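Local coordinates for beta-glucuronidase (uncultured Clostridium sp., PDB 6U7J) that hydrolyses beta-glucuronide conjugates in the gut, releasing the glucuronate and so reactivating estrogens, as a family 2 glycosyl hydrolase with a TIM barrel domain, at the interface of chains A and B and the interface of chains A and C. Numbering follows the deposited sequence. Chains: chain A/B/C, Beta-glucuronidase.

Contact 1: the interface of chains A and B. Residues chain A 512, 515, 523, 561-562, 564-566; chain B 512, 515, 523, 561-562, 564-566.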
ATOM      1  N   ILE A 512      -8.865   1.824   4.167  1.00 28.03           N
ATOM      2  CA  ILE A 512      -7.705   1.843   3.285  1.00 25.90           C
ATOM      3  C   ILE A 512      -7.349   0.395   2.974  1.00 31.87           C
ATOM      4  O   ILE A 512      -7.059  -0.390   3.886  1.00 27.26           O
ATOM      5  CB  ILE A 512      -6.519   2.591   3.912  1.00 31.19           C
ATOM      6  CG1 ILE A 512      -6.960   3.947   4.497  1.00 24.38           C
ATOM      7  CG2 ILE A 512      -5.392   2.756   2.877  1.00 29.52           C
ATOM      8  CD1 ILE A 512      -7.436   4.919   3.450  1.00 28.28           C
ATOM      9  N   LEU A 515      -4.654  -1.775   4.920  1.00 27.40           N
ATOM     10  CA  LEU A 515      -4.526  -1.381   6.311  1.00 28.63           C
ATOM     11  C   LEU A 515      -5.224  -2.442   7.159  1.00 28.76           C
ATOM     12  O   LEU A 515      -6.455  -2.518   7.162  1.00 27.00           O
ATOM     13  CB  LEU A 515      -5.127   0.008   6.520  1.00 27.03           C
ATOM     14  CG  LEU A 515      -4.609   0.795   7.735  1.00 36.26           C
ATOM     15  CD1 LEU A 515      -5.169   2.208   7.725  1.00 35.71           C
ATOM     16  CD2 LEU A 515      -4.960   0.115   9.028  1.00 29.50           C
ATOM     17  N   PHE A 523     -10.516   2.832   9.669  1.00 25.45           N
ATOM     18  CA  PHE A 523      -9.754   2.812   8.425  1.00 26.45           C
ATOM     19  C   PHE A 523      -9.207   1.428   8.086  1.00 26.03           C
ATOM     20  O   PHE A 523      -8.808   1.215   6.941  1.00 26.59           O
ATOM     21  CB  PHE A 523      -8.594   3.822   8.391  1.00 22.01           C
ATOM     22  CG  PHE A 523      -9.043   5.237   8.493  1.00 27.68           C
ATOM     23  CD1 PHE A 523      -9.573   5.892   7.380  1.00 26.60           C
ATOM     24  CD2 PHE A 523      -8.971   5.914   9.706  1.00 26.47           C
ATOM     25  CE1 PHE A 523     -10.012   7.207   7.476  1.00 29.03           C
ATOM     26  CE2 PHE A 523      -9.404   7.234   9.815  1.00 29.54           C
ATOM     27  CZ  PHE A 523      -9.922   7.882   8.707  1.00 31.17           C
ATOM     28  N   GLY A 561     -10.169  17.578   1.264  1.00 30.54           N
ATOM     29  CA  GLY A 561     -10.514  17.795   2.662  1.00 27.08           C
ATOM     30  C   GLY A 561      -9.773  16.809   3.537  1.00 31.43           C
ATOM     31  O   GLY A 561      -9.359  15.734   3.091  1.00 29.02           O
ATOM     32  N   LEU A 562      -9.608  17.203   4.805  1.00 28.88           N
ATOM     33  CA  LEU A 562      -8.728  16.468   5.699  1.00 31.34           C
ATOM     34  C   LEU A 562      -9.309  15.134   6.146  1.00 28.74           C
ATOM     35  O   LEU A 562      -8.583  14.347   6.762  1.00 30.09           O
ATOM     36  CB  LEU A 562      -8.397  17.319   6.929  1.00 32.18           C
ATOM     37  CG  LEU A 562      -7.655  18.618   6.666  1.00 36.37           C
ATOM     38  CD1 LEU A 562      -7.168  19.231   7.968  1.00 36.35           C
ATOM     39  CD2 LEU A 562      -6.512  18.395   5.689  1.00 33.86           C
ATOM     40  N   ARG A 564     -10.711  13.078   3.868  1.00 29.84           N
ATOM     41  CA  ARG A 564     -10.869  12.368   2.605  1.00 28.31           C
ATOM     42  C   ARG A 564      -9.482  12.035   2.083  1.00 30.42           C
ATOM     43  O   ARG A 564      -8.803  12.902   1.522  1.00 29.46           O
ATOM     44  CB  ARG A 564     -11.652  13.212   1.610  1.00 31.88           C
ATOM     45  CG  ARG A 564     -13.057  13.513   2.065  1.00 31.70           C
ATOM     46  CD  ARG A 564     -13.412  14.935   1.666  1.00 41.67           C
ATOM     47  NE  ARG A 564     -14.830  15.256   1.848  1.00 45.78           N
ATOM     48  CZ  ARG A 564     -15.357  16.433   1.529  1.00 43.43           C
ATOM     49  NH1 ARG A 564     -14.578  17.381   1.018  1.00 42.05           N
ATOM     50  NH2 ARG A 564     -16.644  16.670   1.727  1.00 35.21           N
ATOM     51  N   VAL A 565      -9.071  10.783   2.267  1.00 26.80           N
ATOM     52  CA  VAL A 565      -7.785  10.294   1.778  1.00 30.00           C
ATOM     53  C   VAL A 565      -7.842  10.001   0.275  1.00 31.69           C
ATOM     54  O   VAL A 565      -8.198   8.887  -0.128  1.00 29.59           O
ATOM     55  CB  VAL A 565      -7.375   9.038   2.568  1.00 34.24           C
ATOM     56  CG1 VAL A 565      -5.925   8.689   2.300  1.00 31.12           C
ATOM     57  CG2 VAL A 565      -7.621   9.263   4.068  1.00 30.92           C
ATOM     58  N   ASP A 566      -7.468  10.979  -0.563  1.00 30.50           N
ATOM     59  CA  ASP A 566      -7.605  10.866  -2.028  1.00 31.82           C
ATOM     60  C   ASP A 566      -9.012  10.382  -2.388  1.00 28.56           C
ATOM     61  O   ASP A 566      -9.205   9.408  -3.125  1.00 27.38           O
ATOM     62  CB  ASP A 566      -6.527   9.955  -2.634  1.00 27.22           C
ATOM     63  CG  ASP A 566      -6.431  10.070  -4.177  1.00 35.92           C
ATOM     64  OD1 ASP A 566      -6.783  11.129  -4.754  1.00 31.22           O
ATOM     65  OD2 ASP A 566      -5.994   9.085  -4.817  1.00 37.00           O
TER
ATOM     66  N   ILE B 512       0.422   9.527   3.010  1.00 29.12           N
ATOM     67  CA  ILE B 512       0.314   8.073   2.966  1.00 31.21           C
ATOM     68  C   ILE B 512       1.403   7.553   2.047  1.00 29.58           C
ATOM     69  O   ILE B 512       1.406   7.850   0.847  1.00 28.94           O
ATOM     70  CB  ILE B 512      -1.062   7.606   2.481  1.00 32.46           C
ATOM     71  CG1 ILE B 512      -2.200   8.262   3.277  1.00 31.90           C
ATOM     72  CG2 ILE B 512      -1.135   6.077   2.566  1.00 30.69           C
ATOM     73  CD1 ILE B 512      -2.171   7.942   4.791  1.00 30.08           C
ATOM     74  N   LEU B 515       0.976   6.818  -1.836  1.00 26.85           N
ATOM     75  CA  LEU B 515      -0.037   7.640  -2.481  1.00 29.42           C
ATOM     76  C   LEU B 515       0.666   8.670  -3.359  1.00 30.75           C
ATOM     77  O   LEU B 515       1.317   9.583  -2.842  1.00 31.44           O
ATOM     78  CB  LEU B 515      -0.911   8.321  -1.435  1.00 26.70           C
ATOM     79  CG  LEU B 515      -2.360   8.613  -1.815  1.00 35.24           C
ATOM     80  CD1 LEU B 515      -3.123   9.150  -0.619  1.00 32.74           C
ATOM     81  CD2 LEU B 515      -2.426   9.596  -2.953  1.00 35.34           C
ATOM     82  N   PHE B 523      -2.278  14.393   1.074  1.00 28.02           N
ATOM     83  CA  PHE B 523      -2.027  12.988   1.437  1.00 27.53           C
ATOM     84  C   PHE B 523      -1.048  12.305   0.492  1.00 27.41           C
ATOM     85  O   PHE B 523      -0.501  11.255   0.825  1.00 28.85           O
ATOM     86  CB  PHE B 523      -3.312  12.160   1.511  1.00 28.57           C
ATOM     87  CG  PHE B 523      -4.217  12.558   2.635  1.00 32.99           C
ATOM     88  CD1 PHE B 523      -3.861  12.297   3.950  1.00 29.05           C
ATOM     89  CD2 PHE B 523      -5.426  13.200   2.381  1.00 29.87           C
ATOM     90  CE1 PHE B 523      -4.694  12.672   5.004  1.00 28.68           C
ATOM     91  CE2 PHE B 523      -6.250  13.585   3.431  1.00 28.55           C
ATOM     92  CZ  PHE B 523      -5.884  13.310   4.741  1.00 29.01           C
ATOM     93  N   GLY B 561      -9.605   8.979  15.468  1.00 31.29           N
ATOM     94  CA  GLY B 561     -10.372  10.104  14.952  1.00 28.12           C
ATOM     95  C   GLY B 561     -10.360  10.109  13.437  1.00 28.27           C
ATOM     96  O   GLY B 561      -9.457   9.557  12.799  1.00 28.29           O
ATOM     97  N   LEU B 562     -11.369  10.768  12.862  1.00 24.62           N
ATOM     98  CA  LEU B 562     -11.610  10.660  11.421  1.00 29.21           C
ATOM     99  C   LEU B 562     -10.561  11.368  10.563  1.00 32.58           C
ATOM    100  O   LEU B 562     -10.602  11.249   9.327  1.00 32.58           O
ATOM    101  CB  LEU B 562     -13.001  11.203  11.105  1.00 27.39           C
ATOM    102  CG  LEU B 562     -14.170  10.458  11.771  1.00 32.02           C
ATOM    103  CD1 LEU B 562     -15.481  10.697  11.030  1.00 33.94           C
ATOM    104  CD2 LEU B 562     -13.916   8.980  11.856  1.00 31.04           C
ATOM    105  N   ARG B 564      -7.250  10.872  11.278  1.00 26.20           N
ATOM    106  CA  ARG B 564      -6.033  10.171  11.692  1.00 28.04           C
ATOM    107  C   ARG B 564      -6.054   8.761  11.095  1.00 30.86           C
ATOM    108  O   ARG B 564      -6.666   7.853  11.668  1.00 31.93           O
ATOM    109  CB  ARG B 564      -5.950  10.152  13.220  1.00 30.99           C
ATOM    110  CG  ARG B 564      -5.761  11.559  13.881  1.00 31.85           C
ATOM    111  CD  ARG B 564      -4.420  12.201  13.440  1.00 41.66           C
ATOM    112  NE  ARG B 564      -4.015  13.423  14.164  1.00 46.80           N
ATOM    113  CZ  ARG B 564      -3.776  14.597  13.573  1.00 44.56           C
ATOM    114  NH1 ARG B 564      -3.925  14.719  12.254  1.00 44.71           N
ATOM    115  NH2 ARG B 564      -3.400  15.647  14.290  1.00 42.39           N
ATOM    116  N   VAL B 565      -5.411   8.574   9.939  1.00 27.97           N
ATOM    117  CA  VAL B 565      -5.411   7.284   9.232  1.00 29.73           C
ATOM    118  C   VAL B 565      -4.450   6.344   9.959  1.00 27.15           C
ATOM    119  O   VAL B 565      -3.249   6.354   9.703  1.00 28.82           O
ATOM    120  CB  VAL B 565      -5.035   7.437   7.752  1.00 31.75           C
ATOM    121  CG1 VAL B 565      -5.240   6.124   7.011  1.00 28.56           C
ATOM    122  CG2 VAL B 565      -5.875   8.517   7.076  1.00 29.00           C
ATOM    123  N   ASP B 566      -4.971   5.510  10.856  1.00 28.39           N
ATOM    124  CA  ASP B 566      -4.127   4.706  11.751  1.00 28.20           C
ATOM    125  C   ASP B 566      -3.012   5.560  12.371  1.00 29.78           C
ATOM    126  O   ASP B 566      -1.842   5.168  12.424  1.00 27.87           O
ATOM    127  CB  ASP B 566      -3.545   3.485  11.031  1.00 29.70           C
ATOM    128  CG  ASP B 566      -2.944   2.451  12.005  1.00 35.14           C
ATOM    129  OD1 ASP B 566      -3.327   2.441  13.205  1.00 35.52           O
ATOM    130  OD2 ASP B 566      -2.081   1.651  11.581  1.00 36.47           O
TER
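A:Val565 and B:Val565 meet tip to tip on the two-fold axis, CG2 to CG2 at 3.6 Å. In both residues CG2 lies anti to the carbonyl carbon and CG1 anti to the backbone N (chi1 -168° in A:Val565). This rotation aims CG2 at the twin valine. It leaves CG1 for the partner's isoleucine and leucine. A:Val565 CG1 lies 3.9 Å from B:Ile512 CG1, and these two side chains cross at about a right angle. B:Leu515 crosses A:Val565 and A:Asp566 obliquely, and B:Leu515 CD1 lies 4.0 Å from A:Asp566 CB. The aspartate thus adds its methylene carbon to the apolar surface. Each Phe523 ring is flanked by the partner's backbone. B:Val565 CA sits 3.8 Å from A:Phe523 CD2, over one face and toward the rim. At the ring edge, in plane, come the carbonyl oxygens of B:Gly561 and B:Leu562; B:Leu562 O is 3.5 Å from A:Phe523 CZ. Such an edge may suit the partial negative charge of the oxygens. Chi1 of -62° sets A:Phe523 CG beside its own backbone N. No polar bond crosses the patch. All the residues lie in loops, and the positive phi of A:Phe523 (83°) and of A:Asp566 suggests tight backbone turns there. The site is an apolar, two-fold patch of loop-to-loop packing that joins two subunits of the deposited tetramer, which is plausibly the biological assembly.

Contact 2: the interface of chains A and C. Residues chain A 324, 328, 331, 578-579, 584; chain C 516-518, 526.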
ATOM      1  N   ARG A 324     -18.487  -4.499 -15.715  1.00 27.31           N
ATOM      2  CA  ARG A 324     -17.746  -4.999 -14.563  1.00 25.47           C
ATOM      3  C   ARG A 324     -18.514  -4.747 -13.273  1.00 24.51           C
ATOM      4  O   ARG A 324     -18.563  -5.618 -12.399  1.00 26.36           O
ATOM      5  CB  ARG A 324     -16.354  -4.354 -14.524  1.00 24.68           C
ATOM      6  CG  ARG A 324     -15.558  -4.604 -13.236  1.00 25.57           C
ATOM      7  CD  ARG A 324     -15.153  -6.072 -13.079  1.00 24.10           C
ATOM      8  NE  ARG A 324     -14.287  -6.245 -11.908  1.00 26.54           N
ATOM      9  CZ  ARG A 324     -13.764  -7.402 -11.531  1.00 27.09           C
ATOM     10  NH1 ARG A 324     -14.010  -8.514 -12.229  1.00 27.39           N
ATOM     11  NH2 ARG A 324     -12.992  -7.447 -10.462  1.00 24.60           N
ATOM     12  N   LEU A 328     -19.932  -7.434 -10.613  1.00 27.27           N
ATOM     13  CA  LEU A 328     -19.633  -7.335  -9.185  1.00 28.47           C
ATOM     14  C   LEU A 328     -20.908  -7.379  -8.362  1.00 28.26           C
ATOM     15  O   LEU A 328     -20.973  -8.069  -7.334  1.00 24.44           O
ATOM     16  CB  LEU A 328     -18.853  -6.049  -8.897  1.00 26.91           C
ATOM     17  CG  LEU A 328     -17.402  -6.057  -9.387  1.00 28.35           C
ATOM     18  CD1 LEU A 328     -16.680  -4.785  -8.972  1.00 26.48           C
ATOM     19  CD2 LEU A 328     -16.688  -7.282  -8.824  1.00 24.25           C
ATOM     20  N   TRP A 331     -22.041 -10.928  -8.378  1.00 27.20           N
ATOM     21  CA  TRP A 331     -21.180 -11.776  -7.557  1.00 24.79           C
ATOM     22  C   TRP A 331     -21.471 -11.582  -6.077  1.00 27.00           C
ATOM     23  O   TRP A 331     -21.541 -12.550  -5.311  1.00 26.29           O
ATOM     24  CB  TRP A 331     -19.716 -11.456  -7.858  1.00 30.07           C
ATOM     25  CG  TRP A 331     -18.719 -12.110  -6.951  1.00 24.96           C
ATOM     26  CD1 TRP A 331     -18.203 -13.370  -7.073  1.00 25.67           C
ATOM     27  CD2 TRP A 331     -18.102 -11.531  -5.784  1.00 29.34           C
ATOM     28  NE1 TRP A 331     -17.290 -13.608  -6.052  1.00 27.46           N
ATOM     29  CE2 TRP A 331     -17.217 -12.498  -5.252  1.00 27.84           C
ATOM     30  CE3 TRP A 331     -18.204 -10.283  -5.146  1.00 25.35           C
ATOM     31  CZ2 TRP A 331     -16.444 -12.261  -4.118  1.00 28.05           C
ATOM     32  CZ3 TRP A 331     -17.430 -10.051  -4.018  1.00 28.04           C
ATOM     33  CH2 TRP A 331     -16.574 -11.045  -3.506  1.00 24.41           C
ATOM     34  N   GLN A 578     -11.894  -3.837  -7.345  1.00 26.90           N
ATOM     35  CA  GLN A 578     -11.433  -5.040  -6.673  1.00 25.22           C
ATOM     36  C   GLN A 578     -11.892  -5.027  -5.215  1.00 26.88           C
ATOM     37  O   GLN A 578     -12.022  -3.963  -4.609  1.00 25.32           O
ATOM     38  CB  GLN A 578      -9.904  -5.174  -6.728  1.00 25.87           C
ATOM     39  CG  GLN A 578      -9.300  -5.193  -8.128  1.00 24.85           C
ATOM     40  CD  GLN A 578      -9.768  -6.381  -8.973  1.00 29.01           C
ATOM     41  OE1 GLN A 578     -10.332  -7.363  -8.460  1.00 24.13           O
ATOM     42  NE2 GLN A 578      -9.544  -6.285 -10.289  1.00 25.99           N
ATOM     43  N   PRO A 579     -12.185  -6.191  -4.644  1.00 28.45           N
ATOM     44  CA  PRO A 579     -12.869  -6.220  -3.352  1.00 27.43           C
ATOM     45  C   PRO A 579     -11.923  -6.017  -2.185  1.00 26.00           C
ATOM     46  O   PRO A 579     -10.806  -6.540  -2.170  1.00 27.56           O
ATOM     47  CB  PRO A 579     -13.463  -7.631  -3.312  1.00 23.52           C
ATOM     48  CG  PRO A 579     -12.528  -8.432  -4.129  1.00 24.46           C
ATOM     49  CD  PRO A 579     -12.167  -7.526  -5.277  1.00 24.91           C
ATOM     50  N   PHE A 584     -16.384  -9.939   1.028  1.00 27.63           N
ATOM     51  CA  PHE A 584     -16.598 -11.373   1.125  1.00 30.35           C
ATOM     52  C   PHE A 584     -17.590 -11.720   2.227  1.00 28.81           C
ATOM     53  O   PHE A 584     -18.416 -12.623   2.052  1.00 30.48           O
ATOM     54  CB  PHE A 584     -15.245 -12.067   1.323  1.00 29.60           C
ATOM     55  CG  PHE A 584     -14.366 -11.975   0.105  1.00 27.89           C
ATOM     56  CD1 PHE A 584     -14.518 -12.875  -0.944  1.00 30.59           C
ATOM     57  CD2 PHE A 584     -13.437 -10.951  -0.026  1.00 27.48           C
ATOM     58  CE1 PHE A 584     -13.729 -12.786  -2.090  1.00 28.54           C
ATOM     59  CE2 PHE A 584     -12.649 -10.858  -1.167  1.00 28.85           C
ATOM     60  CZ  PHE A 584     -12.803 -11.783  -2.206  1.00 30.36           C
TER
ATOM     61  N   HIS C 516      -5.489  -7.069  -3.601  1.00 24.62           N
ATOM     62  CA  HIS C 516      -6.730  -7.818  -3.721  1.00 25.72           C
ATOM     63  C   HIS C 516      -7.063  -8.015  -5.192  1.00 29.62           C
ATOM     64  O   HIS C 516      -6.806  -7.135  -6.015  1.00 25.94           O
ATOM     65  CB  HIS C 516      -7.907  -7.086  -3.072  1.00 27.10           C
ATOM     66  CG  HIS C 516      -7.756  -6.825  -1.607  1.00 31.48           C
ATOM     67  ND1 HIS C 516      -8.121  -7.740  -0.645  1.00 31.14           N
ATOM     68  CD2 HIS C 516      -7.326  -5.729  -0.937  1.00 30.96           C
ATOM     69  CE1 HIS C 516      -7.902  -7.228   0.552  1.00 34.11           C
ATOM     70  NE2 HIS C 516      -7.418  -6.008   0.401  1.00 31.43           N
ATOM     71  N   LYS C 517      -7.686  -9.148  -5.520  1.00 26.96           N
ATOM     72  CA  LYS C 517      -8.148  -9.321  -6.890  1.00 27.97           C
ATOM     73  C   LYS C 517      -9.257 -10.361  -6.969  1.00 26.96           C
ATOM     74  O   LYS C 517      -9.263 -11.351  -6.223  1.00 28.58           O
ATOM     75  CB  LYS C 517      -7.011  -9.708  -7.840  1.00 27.93           C
ATOM     76  CG  LYS C 517      -7.258  -9.106  -9.239  1.00 25.12           C
ATOM     77  CD  LYS C 517      -6.018  -9.028 -10.079  1.00 29.98           C
ATOM     78  CE  LYS C 517      -6.287  -8.240 -11.373  1.00 29.89           C
ATOM     79  NZ  LYS C 517      -5.131  -8.351 -12.308  1.00 28.40           N
ATOM     80  N   LEU C 518     -10.190 -10.115  -7.878  1.00 27.34           N
ATOM     81  CA  LEU C 518     -11.341 -10.991  -8.092  1.00 28.44           C
ATOM     82  C   LEU C 518     -11.514 -11.163  -9.598  1.00 28.34           C
ATOM     83  O   LEU C 518     -11.853 -10.183 -10.291  1.00 27.49           O
ATOM     84  CB  LEU C 518     -12.595 -10.408  -7.437  1.00 25.93           C
ATOM     85  CG  LEU C 518     -13.967 -11.036  -7.718  1.00 28.91           C
ATOM     86  CD1 LEU C 518     -14.035 -12.441  -7.174  1.00 26.31           C
ATOM     87  CD2 LEU C 518     -15.081 -10.165  -7.134  1.00 24.99           C
ATOM     88  N   GLU C 526      -6.441 -12.981  -1.207  1.00 23.83           N
ATOM     89  CA  GLU C 526      -7.409 -14.042  -1.464  1.00 28.96           C
ATOM     90  C   GLU C 526      -6.715 -15.318  -1.929  1.00 25.22           C
ATOM     91  O   GLU C 526      -7.100 -16.418  -1.524  1.00 26.04           O
ATOM     92  CB  GLU C 526      -8.439 -13.572  -2.497  1.00 30.05           C
ATOM     93  CG  GLU C 526      -9.373 -12.461  -2.021  1.00 33.28           C
ATOM     94  CD  GLU C 526      -8.712 -11.072  -2.010  1.00 33.48           C
ATOM     95  OE1 GLU C 526      -7.738 -10.880  -2.755  1.00 32.31           O
ATOM     96  OE2 GLU C 526      -9.160 -10.173  -1.245  1.00 36.18           O
TER
HETATM   97  O   HOH W   1     -10.066  -8.905 -12.012  1.00 31.22           O
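C:Leu518 fills the tight part of this contact, and 90 Å² of its surface is hidden by chain A. Its CG is anti to the backbone N (chi1 170°), and the branch reaches toward A:Trp331. C:Leu518 CD2 lies over the indole face, 3.5 Å from the centroid of the six-membered ring, as a CH-pi contact. CD1 of the same leucine sits by the indole NE1 and CE2. A:Leu328 CD2 and the A:Pro579 ring close in around the same side chain. The backbone of C:Leu518 is held as well. Its N donates to the amide oxygen A:Gln578 OE1 at 2.8 Å, from above the carbonyl plane and not along a lone pair. Its O accepts from A:Arg324 NH2 at 3.0 Å, in the planes of both the carbonyl and the guanidinium. A:Leu328 CD2 lies over one face of that guanidinium, toward its rim.

Beside C:Glu526 the packing is carried by fewer groups. A:Phe584 CZ touches C:Glu526 CG at 3.5 Å, with ring and carboxylate planes 24° apart. Within chain C, C:His516 and C:Glu526 are bonded to each other. C:His516 ND1 donates to the syn lone pair of C:Glu526 OE2 at 2.7 Å, nearly straight at 176°. This bond fixes the imidazole and may favour a charged carboxylate.

The looser side is watered. Water 1 joins A:Gln578 NE2 (3.2 Å) to C:Leu518 O (2.8 Å). Here the extended C:Lys517 chain runs alongside A:Gln578, pointing the same way.

The site is a patch of a two-fold interface that joins two subunits of the deposited tetramer, plausibly the biological form. In the fold, chain A supplies helix 319-331 of the TIM barrel domain, the start of helix 581-592 and the loop just before it. Chain C supplies the loop 516-518 and the start of helix 525-540.

Contacts 1 and 2 lie about 22 Å apart, measured between the centres of their C-alpha atoms. They share no residue, but they draw on one stretch of sequence. Leu515 of contact 1 directly precedes His516 of contact 2, and Phe523 comes shortly before Glu526. One loop region of each subunit therefore faces two different neighbours. Contact 1 is apolar and meets loop with loop. Contact 2 adds hydrogen bonds and brings loop and helix residues of both chains together. Both interfaces are two-fold, so together they can close the four copies of the deposited assembly into a tetramer.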